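Local structure of ribulose bisphosphate carboxylase (Hyperthermus butylicus DSM 5456, 6HUN) at residues V190-L195 with E231-E236; R229-K232 with R237-Y240; L384-L389 with A419-Q424; I433-Y438 with R447-W452. The protein probably catalyses the magnesium-dependent carboxylation of ribulose 1,5-bisphosphate to two molecules of 3-phosphoglycerate, as part of an archaeal AMP degradation pathway. All coordinates share one frame; numbering follows the deposited sequence. Where two conformers were deposited one is given.

Contact 1 of 4, residues V190-L195 with E231-E236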
loop_
_atom_site.group_PDB
_atom_site.type_symbol
_atom_site.label_atom_id
_atom_site.label_comp_id
_atom_site.label_asym_id
_atom_site.label_seq_id
_atom_site.Cartn_x
_atom_site.Cartn_y
_atom_site.Cartn_z
ATOM N N VAL A 190 -26.807 18.665 -6.030
ATOM C CA VAL A 190 -27.050 17.250 -5.731
ATOM C C VAL A 190 -26.971 16.993 -4.231
ATOM O O VAL A 190 -27.780 16.236 -3.670
ATOM C CB VAL A 190 -26.063 16.343 -6.504
ATOM C CG1 VAL A 190 -26.294 14.868 -6.163
ATOM C CG2 VAL A 190 -26.207 16.543 -8.006
ATOM N N ALA A 191 -25.969 17.588 -3.564
ATOM C CA ALA A 191 -25.809 17.390 -2.127
ATOM C C ALA A 191 -26.996 17.940 -1.357
ATOM O O ALA A 191 -27.419 17.356 -0.356
ATOM C CB ALA A 191 -24.549 18.073 -1.638
ATOM N N TYR A 192 -27.468 19.122 -1.746
ATOM C CA TYR A 192 -28.621 19.707 -1.078
ATOM C C TYR A 192 -29.786 18.726 -0.987
ATOM O O TYR A 192 -30.351 18.510 0.091
ATOM C CB TYR A 192 -29.055 20.958 -1.820
ATOM C CG TYR A 192 -30.313 21.566 -1.223
ATOM C CD1 TYR A 192 -30.301 22.101 0.058
ATOM C CD2 TYR A 192 -31.489 21.605 -1.940
ATOM C CE1 TYR A 192 -31.441 22.681 0.606
ATOM C CE2 TYR A 192 -32.648 22.179 -1.392
ATOM C CZ TYR A 192 -32.608 22.702 -0.110
ATOM O OH TYR A 192 -33.739 23.280 0.468
ATOM N N GLU A 193 -30.178 18.137 -2.114
ATOM C CA GLU A 193 -31.341 17.248 -2.095
ATOM C C GLU A 193 -31.123 16.064 -1.159
ATOM O O GLU A 193 -32.051 15.648 -0.445
ATOM C CB GLU A 193 -31.638 16.755 -3.506
ATOM C CG GLU A 193 -31.392 17.807 -4.552
ATOM C CD GLU A 193 -32.211 17.589 -5.801
ATOM O OE1 GLU A 193 -31.718 16.895 -6.715
ATOM O OE2 GLU A 193 -33.341 18.121 -5.867
ATOM N N ILE A 194 -29.902 15.513 -1.160
ATOM C CA ILE A 194 -29.545 14.399 -0.278
ATOM C C ILE A 194 -29.750 14.796 1.187
ATOM O O ILE A 194 -30.498 14.149 1.924
ATOM C CB ILE A 194 -28.096 13.947 -0.567
ATOM C CG1 ILE A 194 -28.029 13.183 -1.904
ATOM C CG2 ILE A 194 -27.510 13.066 0.554
ATOM C CD1 ILE A 194 -26.658 13.175 -2.568
ATOM N N LEU A 195 -29.099 15.882 1.629
ATOM C CA LEU A 195 -29.180 16.251 3.044
ATOM C C LEU A 195 -30.585 16.682 3.445
ATOM O O LEU A 195 -31.078 16.289 4.514
ATOM C CB LEU A 195 -28.208 17.368 3.349
ATOM C CG LEU A 195 -26.747 17.060 2.959
ATOM C CD1 LEU A 195 -25.936 18.238 3.378
ATOM C CD2 LEU A 195 -26.266 15.815 3.652
ATOM N N GLU A 231 -29.022 22.437 7.183
ATOM C CA GLU A 231 -29.077 22.501 8.641
ATOM C C GLU A 231 -30.099 23.543 9.101
ATOM O O GLU A 231 -30.758 23.373 10.131
ATOM C CB GLU A 231 -27.729 22.860 9.207
ATOM C CG GLU A 231 -26.668 21.693 9.023
ATOM C CD GLU A 231 -25.276 22.108 9.450
ATOM O OE1 GLU A 231 -24.887 23.255 9.185
ATOM O OE2 GLU A 231 -24.561 21.290 10.052
ATOM N N LYS A 232 -30.195 24.639 8.366
ATOM C CA LYS A 232 -31.099 25.717 8.780
ATOM C C LYS A 232 -32.561 25.343 8.581
ATOM O O LYS A 232 -33.433 25.791 9.346
ATOM C CB LYS A 232 -30.726 26.981 8.025
ATOM C CG LYS A 232 -29.565 27.705 8.642
ATOM C CD LYS A 232 -29.041 28.775 7.711
ATOM C CE LYS A 232 -27.838 29.526 8.303
ATOM N NZ LYS A 232 -27.166 30.392 7.306
ATOM N N GLU A 233 -32.852 24.541 7.563
ATOM C CA GLU A 233 -34.213 24.118 7.252
ATOM C C GLU A 233 -34.657 22.897 8.058
ATOM O O GLU A 233 -35.811 22.826 8.478
ATOM C CB GLU A 233 -34.315 23.846 5.751
ATOM C CG GLU A 233 -33.644 24.939 4.951
ATOM C CD GLU A 233 -34.438 25.384 3.751
ATOM O OE1 GLU A 233 -33.897 25.268 2.634
ATOM O OE2 GLU A 233 -35.597 25.854 3.931
ATOM N N THR A 234 -33.770 21.927 8.280
ATOM C CA THR A 234 -34.098 20.707 9.013
ATOM C C THR A 234 -33.924 20.846 10.518
ATOM O O THR A 234 -34.575 20.107 11.267
ATOM C CB THR A 234 -33.206 19.535 8.563
ATOM O OG1 THR A 234 -31.844 19.891 8.843
ATOM C CG2 THR A 234 -33.382 19.244 7.078
ATOM N N GLY A 235 -33.076 21.758 10.983
ATOM C CA GLY A 235 -32.682 21.751 12.378
ATOM C C GLY A 235 -31.659 20.697 12.769
ATOM O O GLY A 235 -31.313 20.617 13.955
ATOM N N GLU A 236 -31.143 19.923 11.807
ATOM C CA GLU A 236 -30.265 18.783 12.051
ATOM C C GLU A 236 -28.886 19.130 11.494
ATOM O O GLU A 236 -28.781 19.598 10.356
ATOM C CB GLU A 236 -30.781 17.489 11.385
ATOM C CG GLU A 236 -32.227 17.056 11.821
ATOM C CD GLU A 236 -32.741 15.731 11.155
ATOM O OE1 GLU A 236 -32.319 15.354 10.022
ATOM O OE2 GLU A 236 -33.593 15.058 11.787
#
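Y192 and E233 reach across the gap between helices 184-196 and 216-234, two neighbouring outer helices of the TIM-barrel domain, and meet at their polar ends. The two side chains run at about a right angle to each other, yet the phenol ring and the carboxylate are turned only 28° apart. The phenol hydroxyl is the donor: Y192 OH bonds to E233 OE1 at 2.9 Å. That oxygen lies at the edge of the ring, near the ring plane, whereas the hydroxyl approaches from above the carboxylate, 42° out of its plane. With CG of Y192 anti to the backbone N (chi1 176°), the ring is carried across toward the other helix; on the other side, the bend of E233 at chi2 brings OE1 to the hydroxyl.

R229, one turn before E233, packs against the tyrosine in a cation-pi contact and forms a long, weak ion pair with E233 OE1. Just beyond the glutamate the helix gives out in an ST turn, in which T234 OG1 accepts from E236 N at 3.0 Å while also bonding to A230 O. G235 leaves the helical conformation there with positive phi.

A phenylalanine in place of Y192 would probably keep the aromatic face for R229 but leave E233 OE1 without its hydroxyl donor and the carboxylate freer to turn. Chemically, a neutral donor and a loosely associated arginine converge on one carboxylate oxygen at the protein surface, an arrangement likely to help E233 stay ionised.

Contact 2 of 4, residues R229-K232 with R237-Y240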
loop_
_atom_site.group_PDB
_atom_site.type_symbol
_atom_site.label_atom_id
_atom_site.label_comp_id
_atom_site.label_asym_id
_atom_site.label_seq_id
_atom_site.Cartn_x
_atom_site.Cartn_y
_atom_site.Cartn_z
ATOM N N ARG A 229 -27.678 25.430 4.237
ATOM C CA ARG A 229 -29.102 25.495 3.967
ATOM C C ARG A 229 -29.824 24.345 4.651
ATOM O O ARG A 229 -30.765 24.566 5.427
ATOM C CB ARG A 229 -29.349 25.489 2.464
ATOM C CG ARG A 229 -28.693 26.672 1.777
ATOM C CD ARG A 229 -29.681 27.406 0.876
ATOM N NE ARG A 229 -29.949 26.636 -0.345
ATOM C CZ ARG A 229 -31.164 26.288 -0.779
ATOM N NH1 ARG A 229 -32.249 26.616 -0.083
ATOM N NH2 ARG A 229 -31.286 25.581 -1.905
ATOM N N ALA A 230 -29.335 23.111 4.445
ATOM C CA ALA A 230 -30.009 21.935 4.985
ATOM C C ALA A 230 -30.062 21.939 6.506
ATOM O O ALA A 230 -31.075 21.503 7.074
ATOM C CB ALA A 230 -29.343 20.638 4.503
ATOM N N GLU A 231 -29.022 22.437 7.183
ATOM C CA GLU A 231 -29.077 22.501 8.641
ATOM C C GLU A 231 -30.099 23.543 9.101
ATOM O O GLU A 231 -30.758 23.373 10.131
ATOM C CB GLU A 231 -27.729 22.860 9.207
ATOM C CG GLU A 231 -26.668 21.693 9.023
ATOM C CD GLU A 231 -25.276 22.108 9.450
ATOM O OE1 GLU A 231 -24.887 23.255 9.185
ATOM O OE2 GLU A 231 -24.561 21.290 10.052
ATOM N N LYS A 232 -30.195 24.639 8.366
ATOM C CA LYS A 232 -31.099 25.717 8.780
ATOM C C LYS A 232 -32.561 25.343 8.581
ATOM O O LYS A 232 -33.433 25.791 9.346
ATOM C CB LYS A 232 -30.726 26.981 8.025
ATOM C CG LYS A 232 -29.565 27.705 8.642
ATOM C CD LYS A 232 -29.041 28.775 7.711
ATOM C CE LYS A 232 -27.838 29.526 8.303
ATOM N NZ LYS A 232 -27.166 30.392 7.306
ATOM N N ARG A 237 -27.856 18.913 12.306
ATOM C CA ARG A 237 -26.465 18.973 11.848
ATOM C C ARG A 237 -26.199 17.965 10.712
ATOM O O ARG A 237 -26.785 16.882 10.650
ATOM C CB ARG A 237 -25.530 18.680 13.030
ATOM C CG ARG A 237 -25.515 19.686 14.149
ATOM C CD ARG A 237 -25.246 19.064 15.547
ATOM N NE ARG A 237 -25.827 19.858 16.659
ATOM C CZ ARG A 237 -27.068 19.733 17.154
ATOM N NH1 ARG A 237 -27.936 18.833 16.681
ATOM N NH2 ARG A 237 -27.453 20.520 18.152
ATOM N N LYS A 238 -25.300 18.346 9.792
ATOM C CA LYS A 238 -24.927 17.545 8.637
ATOM C C LYS A 238 -23.426 17.687 8.456
ATOM O O LYS A 238 -22.829 18.639 8.937
ATOM C CB LYS A 238 -25.610 18.008 7.349
ATOM C CG LYS A 238 -27.113 18.339 7.509
ATOM C CD LYS A 238 -27.898 17.072 7.254
ATOM C CE LYS A 238 -29.445 17.333 7.423
ATOM N NZ LYS A 238 -30.283 16.165 6.985
ATOM N N GLY A 239 -22.833 16.766 7.748
ATOM C CA GLY A 239 -21.394 16.829 7.531
ATOM C C GLY A 239 -21.042 16.347 6.143
ATOM O O GLY A 239 -21.851 15.731 5.471
ATOM N N TYR A 240 -19.783 16.609 5.722
ATOM C CA TYR A 240 -19.327 16.252 4.380
ATOM C C TYR A 240 -18.058 15.407 4.514
ATOM O O TYR A 240 -17.122 15.828 5.206
ATOM C CB TYR A 240 -19.038 17.534 3.590
ATOM C CG TYR A 240 -18.488 17.394 2.198
ATOM C CD1 TYR A 240 -18.671 16.238 1.447
ATOM C CD2 TYR A 240 -17.730 18.422 1.637
ATOM C CE1 TYR A 240 -18.142 16.133 0.159
ATOM C CE2 TYR A 240 -17.209 18.329 0.364
ATOM C CZ TYR A 240 -17.408 17.197 -0.366
ATOM O OH TYR A 240 -16.888 17.124 -1.630
#
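E231 turns its carboxylate back onto the chain that follows its own helix and bonds to the backbone of K238. K238 N donates to E231 OE2 at 3.0 Å in a nearly straight bond (162°), meeting the oxygen on its anti side and 17° out of the carboxylate plane. The same oxygen lies 3.5 Å from R237 CA. Beside the polar link the aliphatic parts of the two side chains slide past each other in opposite directions, with E231 CG and K238 CG 3.7 Å apart. A230 adds a lighter touch, its CB 4.4 Å from K238 CG.

E231 is extended beyond CG, which gives it the reach to the amide. CG of K238, anti to the carbonyl carbon, lies against E231, and the bend at chi2 (-90°) then sends CD and the rest of the chain toward the carbonyl oxygen of L195. In one of the two conformers of this side chain, NZ bonds to that oxygen and to the carbonyl oxygen of I199, a second shell that positions the lysine. Were E231 cut back to an alanine, the amide of K238 would probably lose this acceptor, and a gap would open beside the lysine methylenes.

This is the return leg of a beta-alpha-beta crossover: strand 201-203, helix 216-234, then strand 239-243 of the parallel barrel. G239 joins the barrel sheet through backbone bonds with D200 and V202. Y240, one residue on, packs against L220, V223 and I227 of helix 216-234, while A230 also rests on L195 of helix 184-196.

Contact 3 of 4, residues L384-L389 with A419-Q424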
loop_
_atom_site.group_PDB
_atom_site.type_symbol
_atom_site.label_atom_id
_atom_site.label_comp_id
_atom_site.label_asym_id
_atom_site.label_seq_id
_atom_site.Cartn_x
_atom_site.Cartn_y
_atom_site.Cartn_z
ATOM N N LEU A 384 -27.923 -1.209 -0.199
ATOM C CA LEU A 384 -28.914 -1.192 0.879
ATOM C C LEU A 384 -30.100 -0.315 0.504
ATOM O O LEU A 384 -29.940 0.882 0.247
ATOM C CB LEU A 384 -28.298 -0.686 2.178
ATOM C CG LEU A 384 -27.010 -1.399 2.606
ATOM C CD1 LEU A 384 -26.324 -0.631 3.708
ATOM C CD2 LEU A 384 -27.327 -2.806 3.048
ATOM N N HIS A 385 -31.292 -0.888 0.582
ATOM C CA HIS A 385 -32.575 -0.236 0.340
ATOM C C HIS A 385 -33.339 -0.147 1.643
ATOM O O HIS A 385 -33.008 -0.852 2.600
ATOM C CB HIS A 385 -33.381 -1.040 -0.692
ATOM C CG HIS A 385 -32.703 -1.123 -2.016
ATOM N ND1 HIS A 385 -32.782 -0.115 -2.951
ATOM C CD2 HIS A 385 -31.868 -2.052 -2.534
ATOM C CE1 HIS A 385 -32.067 -0.443 -4.011
ATOM N NE2 HIS A 385 -31.495 -1.611 -3.780
ATOM N N PRO A 386 -34.363 0.714 1.740
ATOM C CA PRO A 386 -35.106 0.783 3.013
ATOM C C PRO A 386 -35.566 -0.581 3.544
ATOM O O PRO A 386 -35.389 -0.850 4.738
ATOM C CB PRO A 386 -36.271 1.722 2.664
ATOM C CG PRO A 386 -35.620 2.676 1.656
ATOM C CD PRO A 386 -34.748 1.796 0.813
ATOM N N GLY A 387 -36.028 -1.483 2.681
ATOM C CA GLY A 387 -36.531 -2.765 3.160
ATOM C C GLY A 387 -35.518 -3.583 3.939
ATOM O O GLY A 387 -35.868 -4.235 4.928
ATOM N N THR A 388 -34.252 -3.549 3.510
ATOM C CA THR A 388 -33.165 -4.314 4.109
ATOM C C THR A 388 -32.606 -3.697 5.398
ATOM O O THR A 388 -31.826 -4.369 6.085
ATOM C CB THR A 388 -31.970 -4.440 3.145
ATOM O OG1 THR A 388 -31.132 -3.272 3.265
ATOM C CG2 THR A 388 -32.382 -4.566 1.703
ATOM N N LEU A 389 -32.912 -2.425 5.702
ATOM C CA LEU A 389 -32.125 -1.726 6.729
ATOM C C LEU A 389 -32.340 -2.332 8.110
ATOM O O LEU A 389 -31.359 -2.546 8.834
ATOM C CB LEU A 389 -32.447 -0.237 6.737
ATOM C CG LEU A 389 -32.057 0.567 5.499
ATOM C CD1 LEU A 389 -32.193 2.045 5.797
ATOM C CD2 LEU A 389 -30.610 0.246 5.014
ATOM N N ALA A 419 -34.356 9.942 0.849
ATOM C CA ALA A 419 -33.736 10.035 2.169
ATOM C C ALA A 419 -34.788 9.898 3.273
ATOM O O ALA A 419 -34.532 9.293 4.324
ATOM C CB ALA A 419 -32.976 11.346 2.294
ATOM N N ARG A 420 -35.996 10.414 3.040
ATOM C CA ARG A 420 -37.021 10.267 4.069
ATOM C C ARG A 420 -37.425 8.805 4.230
ATOM O O ARG A 420 -37.620 8.329 5.358
ATOM C CB ARG A 420 -38.238 11.139 3.757
ATOM C CG ARG A 420 -38.757 11.813 4.999
ATOM C CD ARG A 420 -39.308 13.180 4.665
ATOM N NE ARG A 420 -40.084 13.135 3.425
ATOM C CZ ARG A 420 -39.783 13.843 2.341
ATOM N NH1 ARG A 420 -38.739 14.673 2.361
ATOM N NH2 ARG A 420 -40.533 13.732 1.247
ATOM N N ALA A 421 -37.523 8.067 3.122
ATOM C CA ALA A 421 -37.857 6.654 3.226
ATOM C C ALA A 421 -36.830 5.903 4.062
ATOM O O ALA A 421 -37.188 5.144 4.972
ATOM C CB ALA A 421 -38.004 6.040 1.833
ATOM N N VAL A 422 -35.529 6.118 3.787
ATOM C CA VAL A 422 -34.496 5.470 4.591
ATOM C C VAL A 422 -34.646 5.821 6.068
ATOM O O VAL A 422 -34.532 4.946 6.933
ATOM C CB VAL A 422 -33.093 5.861 4.073
ATOM C CG1 VAL A 422 -32.026 5.514 5.104
ATOM C CG2 VAL A 422 -32.805 5.150 2.804
ATOM N N ARG A 423 -34.881 7.107 6.380
ATOM C CA ARG A 423 -35.031 7.535 7.775
ATOM C C ARG A 423 -36.264 6.905 8.416
ATOM O O ARG A 423 -36.236 6.501 9.583
ATOM C CB ARG A 423 -35.114 9.062 7.855
ATOM C CG ARG A 423 -33.788 9.817 7.654
ATOM C CD ARG A 423 -32.837 9.731 8.879
ATOM N NE ARG A 423 -33.362 10.328 10.104
ATOM C CZ ARG A 423 -33.204 11.606 10.467
ATOM N NH1 ARG A 423 -32.548 12.460 9.686
ATOM N NH2 ARG A 423 -33.715 12.043 11.615
ATOM N N GLN A 424 -37.352 6.790 7.665
ATOM C CA GLN A 424 -38.521 6.128 8.238
ATOM C C GLN A 424 -38.236 4.650 8.458
ATOM O O GLN A 424 -38.628 4.082 9.485
ATOM C CB GLN A 424 -39.734 6.329 7.339
ATOM C CG GLN A 424 -40.125 7.766 7.218
ATOM C CD GLN A 424 -41.047 8.011 6.062
ATOM O OE1 GLN A 424 -41.223 7.157 5.181
ATOM N NE2 GLN A 424 -41.699 9.172 6.080
#
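P386 and L389 pack against A421 and V422 on the outer layer of the TIM barrel, where the chain leaving strand 377-380 enters helix 389-396 and lies against helix 415-431. The contact is buried and wholly apolar across its interface. V422 is straddled by two partners: its CG2 branch takes the proline, with P386 CG 3.9 Å from V422 CG2, and its CG1 branch takes the leucine. Both partners cross the valine at about a right angle. Since V422 CG1 stands anti to the backbone N (chi1 165°) and CG2 anti to the carbonyl carbon, the two methyls diverge, one to each neighbour. The proline ring also reaches the preceding residue, P386 CG lying 4.1 Å from A421 CB.

Around this core P386 touches L445 and W452 of helix 443-452, and V422 reaches inward to L172 of barrel strand 171-174. The V422 side chain is about 4 Å from that of V404, a residue predicted to bind substrate, so this packing probably backs the pocket wall.

The turn of 384-389 is held by its own polar bonds. H385 O receives T388 N in a weak bond and, at 3.1 Å, the hydroxyl T388 OG1, which lies in the carbonyl plane on a lone pair; together they shape the turn into the helix. The tightest approach between the segments is methyl to methyl, L389 CD1 to V422 CG1 at 3.5 Å.

Contact 4 of 4, residues I433-Y438 with R447-W452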
loop_
_atom_site.group_PDB
_atom_site.type_symbol
_atom_site.label_atom_id
_atom_site.label_comp_id
_atom_site.label_asym_id
_atom_site.label_seq_id
_atom_site.Cartn_x
_atom_site.Cartn_y
_atom_site.Cartn_z
ATOM N N ILE A 433 -40.980 -1.687 15.159
ATOM C CA ILE A 433 -42.228 -1.812 14.410
ATOM C C ILE A 433 -41.936 -2.534 13.105
ATOM O O ILE A 433 -40.933 -2.252 12.435
ATOM C CB ILE A 433 -42.853 -0.433 14.125
ATOM C CG1 ILE A 433 -43.059 0.340 15.413
ATOM C CG2 ILE A 433 -44.159 -0.588 13.382
ATOM C CD1 ILE A 433 -43.866 1.607 15.218
ATOM N N SER A 434 -42.811 -3.467 12.737
ATOM C CA SER A 434 -42.683 -4.138 11.454
ATOM C C SER A 434 -42.754 -3.119 10.333
ATOM O O SER A 434 -43.467 -2.117 10.420
ATOM C CB SER A 434 -43.802 -5.198 11.264
ATOM O OG SER A 434 -43.682 -6.187 12.250
ATOM N N LEU A 435 -41.981 -3.380 9.279
ATOM C CA LEU A 435 -41.938 -2.439 8.171
ATOM C C LEU A 435 -43.284 -2.340 7.476
ATOM O O LEU A 435 -43.703 -1.244 7.094
ATOM C CB LEU A 435 -40.874 -2.841 7.170
ATOM C CG LEU A 435 -39.431 -2.370 7.373
ATOM C CD1 LEU A 435 -38.769 -2.601 6.059
ATOM C CD2 LEU A 435 -39.288 -0.908 7.814
ATOM N N ASP A 436 -43.949 -3.484 7.256
ATOM C CA ASP A 436 -45.285 -3.476 6.659
ATOM C C ASP A 436 -46.238 -2.572 7.451
ATOM O O ASP A 436 -46.921 -1.721 6.878
ATOM C CB ASP A 436 -45.803 -4.919 6.548
ATOM C CG ASP A 436 -45.106 -5.710 5.422
ATOM O OD1 ASP A 436 -44.443 -5.068 4.570
ATOM O OD2 ASP A 436 -45.219 -6.960 5.362
ATOM N N GLU A 437 -46.216 -2.679 8.778
ATOM C CA GLU A 437 -47.072 -1.837 9.617
ATOM C C GLU A 437 -46.665 -0.371 9.542
ATOM O O GLU A 437 -47.511 0.524 9.434
ATOM C CB GLU A 437 -47.013 -2.338 11.058
ATOM C CG GLU A 437 -47.871 -1.588 12.051
ATOM C CD GLU A 437 -47.751 -2.175 13.451
ATOM O OE1 GLU A 437 -48.031 -1.459 14.431
ATOM O OE2 GLU A 437 -47.372 -3.361 13.583
ATOM N N TYR A 438 -45.357 -0.098 9.613
ATOM C CA TYR A 438 -44.915 1.293 9.571
ATOM C C TYR A 438 -45.276 1.935 8.245
ATOM O O TYR A 438 -45.671 3.108 8.193
ATOM C CB TYR A 438 -43.394 1.383 9.803
ATOM C CG TYR A 438 -42.971 2.678 10.453
ATOM C CD1 TYR A 438 -43.416 3.009 11.705
ATOM C CD2 TYR A 438 -42.086 3.557 9.823
ATOM C CE1 TYR A 438 -43.062 4.193 12.320
ATOM C CE2 TYR A 438 -41.689 4.754 10.443
ATOM C CZ TYR A 438 -42.183 5.062 11.693
ATOM O OH TYR A 438 -41.835 6.221 12.330
ATOM N N ARG A 447 -43.469 3.497 -0.846
ATOM C CA ARG A 447 -43.065 3.197 -2.211
ATOM C C ARG A 447 -41.689 2.546 -2.281
ATOM O O ARG A 447 -41.397 1.823 -3.243
ATOM C CB ARG A 447 -43.119 4.460 -3.067
ATOM C CG ARG A 447 -44.497 4.633 -3.705
ATOM C CD ARG A 447 -45.034 6.047 -3.651
ATOM N NE ARG A 447 -44.311 6.933 -4.564
ATOM C CZ ARG A 447 -44.222 6.775 -5.887
ATOM N NH1 ARG A 447 -44.805 5.750 -6.504
ATOM N NH2 ARG A 447 -43.539 7.657 -6.607
ATOM N N ALA A 448 -40.838 2.793 -1.282
ATOM C CA ALA A 448 -39.579 2.069 -1.189
ATOM C C ALA A 448 -39.830 0.573 -1.067
ATOM O O ALA A 448 -39.162 -0.233 -1.730
ATOM C CB ALA A 448 -38.773 2.592 0.005
ATOM N N LEU A 449 -40.798 0.178 -0.224
ATOM C CA LEU A 449 -41.108 -1.244 -0.092
ATOM C C LEU A 449 -41.782 -1.767 -1.355
ATOM O O LEU A 449 -41.475 -2.874 -1.811
ATOM C CB LEU A 449 -41.979 -1.489 1.142
ATOM C CG LEU A 449 -41.295 -1.360 2.508
ATOM C CD1 LEU A 449 -42.266 -1.703 3.640
ATOM C CD2 LEU A 449 -40.028 -2.217 2.594
ATOM N N GLU A 450 -42.660 -0.957 -1.960
ATOM C CA GLU A 450 -43.207 -1.277 -3.280
ATOM C C GLU A 450 -42.095 -1.573 -4.288
ATOM O O GLU A 450 -42.064 -2.648 -4.908
ATOM C CB GLU A 450 -44.096 -0.110 -3.754
ATOM C CG GLU A 450 -44.341 0.012 -5.282
ATOM C CD GLU A 450 -43.443 1.103 -5.935
ATOM O OE1 GLU A 450 -42.620 0.759 -6.823
ATOM O OE2 GLU A 450 -43.549 2.299 -5.559
ATOM N N LYS A 451 -41.158 -0.629 -4.440
ATOM C CA LYS A 451 -40.182 -0.685 -5.529
ATOM C C LYS A 451 -39.127 -1.771 -5.314
ATOM O O LYS A 451 -38.858 -2.570 -6.214
ATOM C CB LYS A 451 -39.501 0.677 -5.691
ATOM C CG LYS A 451 -38.546 0.754 -6.860
ATOM C CD LYS A 451 -37.825 2.077 -6.868
ATOM C CE LYS A 451 -37.888 2.724 -8.240
ATOM N NZ LYS A 451 -36.509 2.848 -8.803
ATOM N N TRP A 452 -38.494 -1.801 -4.144
ATOM C CA TRP A 452 -37.384 -2.715 -3.921
ATOM C C TRP A 452 -37.685 -3.846 -2.953
ATOM O O TRP A 452 -36.936 -4.824 -2.933
ATOM C CB TRP A 452 -36.160 -1.965 -3.387
ATOM C CG TRP A 452 -35.569 -0.913 -4.281
ATOM C CD1 TRP A 452 -34.903 -1.110 -5.460
ATOM C CD2 TRP A 452 -35.551 0.504 -4.042
ATOM N NE1 TRP A 452 -34.478 0.096 -5.972
ATOM C CE2 TRP A 452 -34.858 1.102 -5.121
ATOM C CE3 TRP A 452 -36.046 1.326 -3.017
ATOM C CZ2 TRP A 452 -34.654 2.486 -5.208
ATOM C CZ3 TRP A 452 -35.850 2.700 -3.112
ATOM C CH2 TRP A 452 -35.152 3.263 -4.198
#
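D436 brings the flat carboxylate into this contact, and its OD1 lies 4.1 Å from the methyl CD1 of L449, a van der Waals touch rather than a polar one. The polar partner of that oxygen is Y454, whose hydroxyl bonds to OD1 from the chain just past helix 443-452. The other flat groups are turned to different neighbours. One face of the W452 indole carries the aliphatic chain of K451, whose CD sits 3.5 Å above the ring plane and toward its rim; the same tryptophan meets the ring of H385 with the planes about 35° apart. The Y438 ring stacks with that of H442.

Between the segments the work is done by two leucines. L449 points its fork at helix 435-438: its CD2 meets L435 CD1 at 3.7 Å, while its CD1 settles over the start of that helix, 4.0 Å from L435 CB and 3.8 Å from L435 O. Both leucines have CG anti to the carbonyl carbon (chi1 -72° for L449), which projects their branches into the gap.

Along the second helix, R447 and E450 form a long ion pair in which no N-H points at the oxygen; R447 has a firmer salt bridge with D413. The backbones keep some distance, D436 CA and L449 CA being 8.2 Å apart. Helix 435-438 rests through L435 and Y438 on A428 of helix 415-431, and helix 443-452 lies against the loop at P386 through A448, so the two short C-terminal helices pack together on the outside of the barrel.

How the contacts relate
From the N terminus, contact 1 opens on helix 184-196 and closes where helix 216-234 ends and the following loop begins, bringing together two successive outer helices. Contact 2 starts on that second helix before contact 1 has closed and ends at strand 239-243, so the two loops cross; they share E231 and K232. Contacts 3 and 4 follow in series: contact 3 joins the loop after strand 377-380 to helix 415-431, and contact 4 folds the C-terminal helices beside it, with G387 O packed against L435 CD1 between them. A salt bridge from E236 OE1 to R423 NH1, 2.9 Å, ties contact 1 to contact 3, linking the loop after helix 216-234 to helix 415-431.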